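PDB 4QYR: AT-less polyketide synthase from Streptomyces platensis subsp. rosaceus, which probably catalyses the decarboxylative condensation that extends the chain in polyketide antibiotic biosynthesis, this piece being a ketosynthase domain of a modular synthase. Local coordinates for residues T26-I38 and L344-S356. Residues are numbered along the deposited sequence; the frame is centred on the assembly and turned at random.
Sequences TFWQQLRAGEDLI and LGSVKTNIGHAES
Asn350 and Glu35 illustrate how an amide side chain can tie the short helix 348-351 to the chain leaving a distant helix, 24-33. From CB outward, Asn350 runs beside Leu31: CB lies 3.6 Å from Leu31 CD2, and the same methyl meets Asn350 CG at 3.4 Å, with OD1 also in contact. At the tip, ND2 donates to Glu35 O at 3.1 Å. The bond is nearly straight (N-H...O 168°) and the acceptor lies in the amide plane, although ND2 itself sits tilted from the carbonyl plane of Glu35. With CG anti to its own carbonyl carbon (chi1 -65°), the amide reaches the chain just beyond the Schellman motif at Gly34. The main chain of Asn350 adds a second bond, Leu37 N to Asn350 O at 2.9 Å. Beside these bonds is an apolar patch: Val347 CG2 touches both Leu31 CD2 and Phe27 CZ, while Ile351 CG2 abuts the edge of the Phe27 ring and also meets Leu37 CD1. Asp36 OD2 forms a salt bridge with Arg223. Within this largely apolar ketosynthase contact, an amide N-H and the backbone carbonyl of buried Asn350 thus each find a main-chain partner in 26-38.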
ATOM      1  N   THR A  26      20.586  -6.991 -21.615  1.00 47.93           N
ATOM      2  CA  THR A  26      20.957  -8.402 -21.412  1.00 53.88           C
ATOM      3  C   THR A  26      19.729  -9.332 -21.243  1.00 42.11           C
ATOM      4  O   THR A  26      19.660 -10.391 -21.871  1.00 41.67           O
ATOM      5  CB  THR A  26      21.898  -8.580 -20.192  1.00 47.18           C
ATOM      6  OG1 THR A  26      23.141  -7.924 -20.453  1.00 50.87           O
ATOM      7  CG2 THR A  26      22.179 -10.063 -19.952  1.00 49.61           C
ATOM      8  N   PHE A  27      18.794  -8.935 -20.374  1.00 40.11           N
ATOM      9  CA  PHE A  27      17.507  -9.601 -20.183  1.00 37.21           C
ATOM     10  C   PHE A  27      16.868  -9.981 -21.511  1.00 40.63           C
ATOM     11  O   PHE A  27      16.584 -11.156 -21.751  1.00 40.45           O
ATOM     12  CB  PHE A  27      16.591  -8.678 -19.391  1.00 37.24           C
ATOM     13  CG  PHE A  27      15.279  -9.292 -18.961  1.00 38.57           C
ATOM     14  CD1 PHE A  27      15.237 -10.502 -18.287  1.00 41.62           C
ATOM     15  CD2 PHE A  27      14.090  -8.600 -19.146  1.00 37.25           C
ATOM     16  CE1 PHE A  27      14.021 -11.033 -17.844  1.00 38.73           C
ATOM     17  CE2 PHE A  27      12.884  -9.124 -18.711  1.00 35.31           C
ATOM     18  CZ  PHE A  27      12.855 -10.346 -18.054  1.00 36.24           C
ATOM     19  N   TRP A  28      16.682  -8.992 -22.389  1.00 46.75           N
ATOM     20  CA  TRP A  28      15.995  -9.235 -23.651  1.00 39.70           C
ATOM     21  C   TRP A  28      16.725 -10.262 -24.490  1.00 46.70           C
ATOM     22  O   TRP A  28      16.105 -11.157 -25.069  1.00 51.42           O
ATOM     23  CB  TRP A  28      15.832  -7.970 -24.467  1.00 39.46           C
ATOM     24  CG  TRP A  28      15.427  -8.309 -25.861  1.00 41.43           C
ATOM     25  CD1 TRP A  28      16.195  -8.235 -26.976  1.00 43.45           C
ATOM     26  CD2 TRP A  28      14.168  -8.837 -26.275  1.00 46.81           C
ATOM     27  NE1 TRP A  28      15.493  -8.665 -28.065  1.00 45.12           N
ATOM     28  CE2 TRP A  28      14.243  -9.045 -27.666  1.00 44.21           C
ATOM     29  CE3 TRP A  28      12.980  -9.161 -25.603  1.00 46.07           C
ATOM     30  CZ2 TRP A  28      13.175  -9.560 -28.407  1.00 48.57           C
ATOM     31  CZ3 TRP A  28      11.909  -9.666 -26.343  1.00 42.62           C
ATOM     32  CH2 TRP A  28      12.016  -9.860 -27.731  1.00 44.25           C
ATOM     33  N   GLN A  29      18.047 -10.112 -24.552  0.51 45.15           N
ATOM     34  CA  GLN A  29      18.913 -11.044 -25.256  0.51 45.96           C
ATOM     35  C   GLN A  29      18.649 -12.486 -24.832  0.51 50.24           C
ATOM     36  O   GLN A  29      18.608 -13.392 -25.656  0.51 53.49           O
ATOM     37  CB  GLN A  29      20.379 -10.685 -25.015  0.51 46.55           C
ATOM     38  CG  GLN A  29      20.876  -9.516 -25.849  0.51 46.88           C
ATOM     39  CD  GLN A  29      22.369  -9.265 -25.685  0.51 53.46           C
ATOM     40  OE1 GLN A  29      22.886  -9.246 -24.564  0.51 47.03           O
ATOM     41  NE2 GLN A  29      23.068  -9.073 -26.807  0.51 50.12           N
ATOM     42  N   GLN A  30      18.443 -12.686 -23.540  1.00 48.32           N
ATOM     43  CA  GLN A  30      18.296 -14.024 -22.987  1.00 50.98           C
ATOM     44  C   GLN A  30      16.928 -14.598 -23.272  1.00 48.92           C
ATOM     45  O   GLN A  30      16.787 -15.790 -23.514  1.00 48.33           O
ATOM     46  CB  GLN A  30      18.562 -14.004 -21.486  1.00 56.82           C
ATOM     47  CG  GLN A  30      19.990 -13.588 -21.189  1.00 65.42           C
ATOM     48  CD  GLN A  30      20.329 -13.616 -19.723  1.00 72.19           C
ATOM     49  OE1 GLN A  30      19.450 -13.485 -18.860  1.00 73.15           O
ATOM     50  NE2 GLN A  30      21.616 -13.779 -19.422  1.00 75.68           N
ATOM     51  N   LEU A  31      15.918 -13.740 -23.230  1.00 49.34           N
ATOM     52  CA  LEU A  31      14.550 -14.142 -23.512  1.00 44.47           C
ATOM     53  C   LEU A  31      14.438 -14.608 -24.956  1.00 61.61           C
ATOM     54  O   LEU A  31      13.773 -15.603 -25.260  1.00 67.25           O
ATOM     55  CB  LEU A  31      13.598 -12.982 -23.263  1.00 42.11           C
ATOM     56  CG  LEU A  31      13.505 -12.578 -21.805  1.00 39.78           C
ATOM     57  CD1 LEU A  31      12.518 -11.444 -21.600  1.00 37.76           C
ATOM     58  CD2 LEU A  31      13.145 -13.797 -20.996  1.00 40.23           C
ATOM     59  N   ARG A  32      15.105 -13.868 -25.833  1.00 57.80           N
ATOM     60  CA  ARG A  32      15.088 -14.111 -27.262  1.00 50.10           C
ATOM     61  C   ARG A  32      15.726 -15.456 -27.620  1.00 53.03           C
ATOM     62  O   ARG A  32      15.310 -16.115 -28.563  1.00 55.33           O
ATOM     63  CB  ARG A  32      15.809 -12.960 -27.961  1.00 50.98           C
ATOM     64  CG  ARG A  32      15.705 -12.922 -29.470  1.00 52.47           C
ATOM     65  CD  ARG A  32      16.553 -11.778 -30.004  1.00 52.45           C
ATOM     66  NE  ARG A  32      16.447 -11.631 -31.444  1.00 54.78           N
ATOM     67  CZ  ARG A  32      16.995 -12.478 -32.303  1.00 57.84           C
ATOM     68  NH1 ARG A  32      16.868 -12.277 -33.607  1.00 60.04           N
ATOM     69  NH2 ARG A  32      17.666 -13.529 -31.845  1.00 58.89           N
ATOM     70  N   ALA A  33      16.725 -15.856 -26.840  1.00 53.10           N
ATOM     71  CA  ALA A  33      17.492 -17.069 -27.093  1.00 56.02           C
ATOM     72  C   ALA A  33      16.872 -18.299 -26.448  1.00 68.49           C
ATOM     73  O   ALA A  33      17.300 -19.423 -26.710  1.00 73.22           O
ATOM     74  CB  ALA A  33      18.912 -16.901 -26.598  1.00 56.17           C
ATOM     75  N   GLY A  34      15.869 -18.083 -25.604  1.00 54.29           N
ATOM     76  CA  GLY A  34      15.224 -19.169 -24.896  1.00 54.75           C
ATOM     77  C   GLY A  34      16.141 -19.711 -23.823  1.00 65.15           C
ATOM     78  O   GLY A  34      16.235 -20.921 -23.604  1.00 67.98           O
ATOM     79  N   GLU A  35      16.828 -18.794 -23.156  1.00 61.81           N
ATOM     80  CA  GLU A  35      17.726 -19.140 -22.069  1.00 63.99           C
ATOM     81  C   GLU A  35      16.932 -19.416 -20.783  1.00 60.20           C
ATOM     82  O   GLU A  35      16.022 -18.667 -20.424  1.00 56.21           O
ATOM     83  CB  GLU A  35      18.728 -18.008 -21.862  1.00 71.28           C
ATOM     84  CG  GLU A  35      20.173 -18.432 -21.682  1.00 82.85           C
ATOM     85  CD  GLU A  35      21.113 -17.232 -21.707  1.00 91.93           C
ATOM     86  OE1 GLU A  35      21.624 -16.826 -20.632  1.00 92.67           O
ATOM     87  OE2 GLU A  35      21.338 -16.689 -22.811  1.00 96.40           O
ATOM     88  N   ASP A  36      17.262 -20.508 -20.107  1.00 59.82           N
ATOM     89  CA  ASP A  36      16.654 -20.826 -18.828  1.00 51.51           C
ATOM     90  C   ASP A  36      17.639 -20.483 -17.708  1.00 50.63           C
ATOM     91  O   ASP A  36      18.694 -21.102 -17.567  1.00 54.23           O
ATOM     92  CB  ASP A  36      16.220 -22.299 -18.783  1.00 65.17           C
ATOM     93  CG  ASP A  36      15.841 -22.761 -17.384  1.00 72.14           C
ATOM     94  OD1 ASP A  36      14.712 -22.441 -16.916  1.00 72.91           O
ATOM     95  OD2 ASP A  36      16.678 -23.457 -16.755  1.00 74.36           O
ATOM     96  N   LEU A  37      17.276 -19.487 -16.908  1.00 49.47           N
ATOM     97  CA  LEU A  37      18.214 -18.853 -15.990  1.00 50.99           C
ATOM     98  C   LEU A  37      18.064 -19.302 -14.557  1.00 46.42           C
ATOM     99  O   LEU A  37      18.543 -18.641 -13.642  1.00 45.16           O
ATOM    100  CB  LEU A  37      18.046 -17.342 -16.060  1.00 46.89           C
ATOM    101  CG  LEU A  37      18.082 -16.948 -17.525  1.00 51.43           C
ATOM    102  CD1 LEU A  37      17.378 -15.631 -17.755  1.00 49.42           C
ATOM    103  CD2 LEU A  37      19.520 -16.912 -17.976  1.00 46.43           C
ATOM    104  N   ILE A  38      17.377 -20.411 -14.348  1.00 47.66           N
ATOM    105  CA  ILE A  38      17.236 -20.898 -12.992  1.00 47.61           C
ATOM    106  C   ILE A  38      18.522 -21.611 -12.582  1.00 49.94           C
ATOM    107  O   ILE A  38      19.116 -22.358 -13.365  1.00 62.20           O
ATOM    108  CB  ILE A  38      15.996 -21.805 -12.846  1.00 53.34           C
ATOM    109  CG1 ILE A  38      14.750 -20.935 -12.662  1.00 54.13           C
ATOM    110  CG2 ILE A  38      16.123 -22.739 -11.673  1.00 49.53           C
ATOM    111  CD1 ILE A  38      13.897 -20.818 -13.908  1.00 61.12           C
ATOM    112  N   LEU A 344       0.362 -15.845 -26.685  1.00 46.02           N
ATOM    113  CA  LEU A 344       0.307 -16.025 -25.242  1.00 45.50           C
ATOM    114  C   LEU A 344       1.650 -16.465 -24.686  1.00 44.98           C
ATOM    115  O   LEU A 344       2.364 -17.232 -25.336  1.00 48.12           O
ATOM    116  CB  LEU A 344      -0.776 -17.045 -24.903  1.00 45.21           C
ATOM    117  CG  LEU A 344      -0.944 -17.344 -23.438  1.00 47.62           C
ATOM    118  CD1 LEU A 344      -1.701 -16.199 -22.801  1.00 55.54           C
ATOM    119  CD2 LEU A 344      -1.721 -18.601 -23.340  1.00 48.40           C
ATOM    120  N   GLY A 345       2.013 -15.977 -23.506  1.00 40.42           N
ATOM    121  CA  GLY A 345       3.312 -16.320 -22.957  1.00 42.85           C
ATOM    122  C   GLY A 345       3.577 -15.961 -21.508  1.00 43.30           C
ATOM    123  O   GLY A 345       2.705 -15.458 -20.794  1.00 40.61           O
ATOM    124  N   SER A 346       4.805 -16.221 -21.074  1.00 45.82           N
ATOM    125  CA  SER A 346       5.173 -16.006 -19.681  1.00 42.24           C
ATOM    126  C   SER A 346       6.675 -16.058 -19.429  1.00 42.60           C
ATOM    127  O   SER A 346       7.325 -17.083 -19.646  1.00 48.61           O
ATOM    128  CB  SER A 346       4.497 -17.035 -18.787  1.00 41.08           C
ATOM    129  OG  SER A 346       4.826 -16.767 -17.443  1.00 41.37           O
ATOM    130  N   VAL A 347       7.209 -14.957 -18.925  1.00 38.09           N
ATOM    131  CA  VAL A 347       8.626 -14.840 -18.673  1.00 36.83           C
ATOM    132  C   VAL A 347       9.069 -15.754 -17.526  1.00 39.95           C
ATOM    133  O   VAL A 347      10.251 -16.125 -17.435  1.00 41.37           O
ATOM    134  CB  VAL A 347       8.986 -13.391 -18.362  1.00 36.21           C
ATOM    135  CG1 VAL A 347       8.521 -13.027 -16.945  1.00 31.74           C
ATOM    136  CG2 VAL A 347      10.479 -13.152 -18.578  1.00 33.93           C
ATOM    137  N   LYS A 348       8.122 -16.144 -16.673  1.00 37.46           N
ATOM    138  CA  LYS A 348       8.411 -17.109 -15.603  1.00 41.67           C
ATOM    139  C   LYS A 348       9.062 -18.436 -16.063  1.00 43.59           C
ATOM    140  O   LYS A 348       9.690 -19.125 -15.273  1.00 44.52           O
ATOM    141  CB  LYS A 348       7.136 -17.438 -14.836  1.00 34.40           C
ATOM    142  CG  LYS A 348       6.410 -16.234 -14.370  1.00 32.66           C
ATOM    143  CD  LYS A 348       5.793 -16.447 -13.027  1.00 32.28           C
ATOM    144  CE  LYS A 348       5.529 -15.107 -12.330  1.00 36.31           C
ATOM    145  NZ  LYS A 348       4.438 -14.313 -12.956  1.00 33.28           N
ATOM    146  N   THR A 349       8.911 -18.803 -17.328  1.00 43.25           N
ATOM    147  CA  THR A 349       9.532 -20.022 -17.819  1.00 45.07           C
ATOM    148  C   THR A 349      11.023 -19.787 -18.023  1.00 52.08           C
ATOM    149  O   THR A 349      11.817 -20.733 -18.084  1.00 56.12           O
ATOM    150  CB  THR A 349       8.903 -20.478 -19.125  1.00 45.24           C
ATOM    151  OG1 THR A 349       9.109 -19.464 -20.112  1.00 50.30           O
ATOM    152  CG2 THR A 349       7.416 -20.683 -18.943  1.00 41.81           C
ATOM    153  N   ASN A 350      11.394 -18.511 -18.118  1.00 51.24           N
ATOM    154  CA  ASN A 350      12.783 -18.133 -18.309  1.00 40.71           C
ATOM    155  C   ASN A 350      13.497 -17.875 -17.004  1.00 45.78           C
ATOM    156  O   ASN A 350      14.640 -18.280 -16.822  1.00 48.71           O
ATOM    157  CB  ASN A 350      12.883 -16.875 -19.179  1.00 39.85           C
ATOM    158  CG  ASN A 350      12.390 -17.091 -20.592  1.00 43.14           C
ATOM    159  OD1 ASN A 350      11.225 -16.809 -20.914  1.00 41.13           O
ATOM    160  ND2 ASN A 350      13.279 -17.588 -21.457  1.00 46.97           N
ATOM    161  N   ILE A 351      12.819 -17.176 -16.104  1.00 38.56           N
ATOM    162  CA  ILE A 351      13.461 -16.590 -14.934  1.00 38.23           C
ATOM    163  C   ILE A 351      12.796 -17.012 -13.651  1.00 40.05           C
ATOM    164  O   ILE A 351      13.205 -16.601 -12.580  1.00 41.95           O
ATOM    165  CB  ILE A 351      13.421 -15.054 -14.966  1.00 36.59           C
ATOM    166  CG1 ILE A 351      11.960 -14.585 -14.841  1.00 34.63           C
ATOM    167  CG2 ILE A 351      14.094 -14.542 -16.224  1.00 37.21           C
ATOM    168  CD1 ILE A 351      11.760 -13.086 -14.703  1.00 33.11           C
ATOM    169  N   GLY A 352      11.731 -17.786 -13.763  1.00 40.73           N
ATOM    170  CA  GLY A 352      11.035 -18.269 -12.593  1.00 37.37           C
ATOM    171  C   GLY A 352      10.080 -17.222 -12.113  1.00 46.32           C
ATOM    172  O   GLY A 352       9.834 -16.240 -12.809  1.00 48.19           O
ATOM    173  N   HIS A 353       9.558 -17.423 -10.906  1.00 42.93           N
ATOM    174  CA  HIS A 353       8.511 -16.565 -10.377  1.00 38.41           C
ATOM    175  C   HIS A 353       9.034 -15.547  -9.355  1.00 39.62           C
ATOM    176  O   HIS A 353       9.214 -15.862  -8.173  1.00 42.26           O
ATOM    177  CB  HIS A 353       7.421 -17.423  -9.757  1.00 36.69           C
ATOM    178  CG  HIS A 353       6.327 -16.626  -9.125  1.00 35.61           C
ATOM    179  ND1 HIS A 353       5.370 -17.194  -8.314  1.00 37.24           N
ATOM    180  CD2 HIS A 353       6.046 -15.304  -9.172  1.00 31.88           C
ATOM    181  CE1 HIS A 353       4.546 -16.253  -7.894  1.00 38.66           C
ATOM    182  NE2 HIS A 353       4.938 -15.097  -8.397  1.00 35.76           N
ATOM    183  N   ALA A 354       9.234 -14.313  -9.811  1.00 35.92           N
ATOM    184  CA  ALA A 354       9.932 -13.318  -9.008  1.00 36.30           C
ATOM    185  C   ALA A 354       9.024 -12.626  -7.987  1.00 39.02           C
ATOM    186  O   ALA A 354       9.402 -11.614  -7.380  1.00 37.02           O
ATOM    187  CB  ALA A 354      10.592 -12.285  -9.919  1.00 31.27           C
ATOM    188  N   GLU A 355       7.826 -13.171  -7.802  1.00 40.47           N
ATOM    189  CA  GLU A 355       6.927 -12.715  -6.745  1.00 35.59           C
ATOM    190  C   GLU A 355       6.694 -11.212  -6.805  1.00 30.78           C
ATOM    191  O   GLU A 355       6.201 -10.721  -7.804  1.00 32.28           O
ATOM    192  CB  GLU A 355       7.477 -13.154  -5.392  1.00 35.60           C
ATOM    193  CG  GLU A 355       7.750 -14.651  -5.380  1.00 39.60           C
ATOM    194  CD  GLU A 355       8.289 -15.162  -4.056  1.00 48.98           C
ATOM    195  OE1 GLU A 355       8.959 -14.385  -3.340  1.00 49.38           O
ATOM    196  OE2 GLU A 355       8.033 -16.352  -3.729  1.00 54.64           O
ATOM    197  N   SER A 356       7.046 -10.470  -5.770  1.00 31.88           N
ATOM    198  CA  SER A 356       6.806  -9.012  -5.796  1.00 39.69           C
ATOM    199  C   SER A 356       7.327  -8.282  -7.043  1.00 40.83           C
ATOM    200  O   SER A 356       6.849  -7.207  -7.376  1.00 45.74           O
ATOM    201  CB  SER A 356       7.430  -8.345  -4.584  1.00 41.86           C
ATOM    202  OG  SER A 356       7.155  -9.116  -3.446  1.00 48.20           O
TER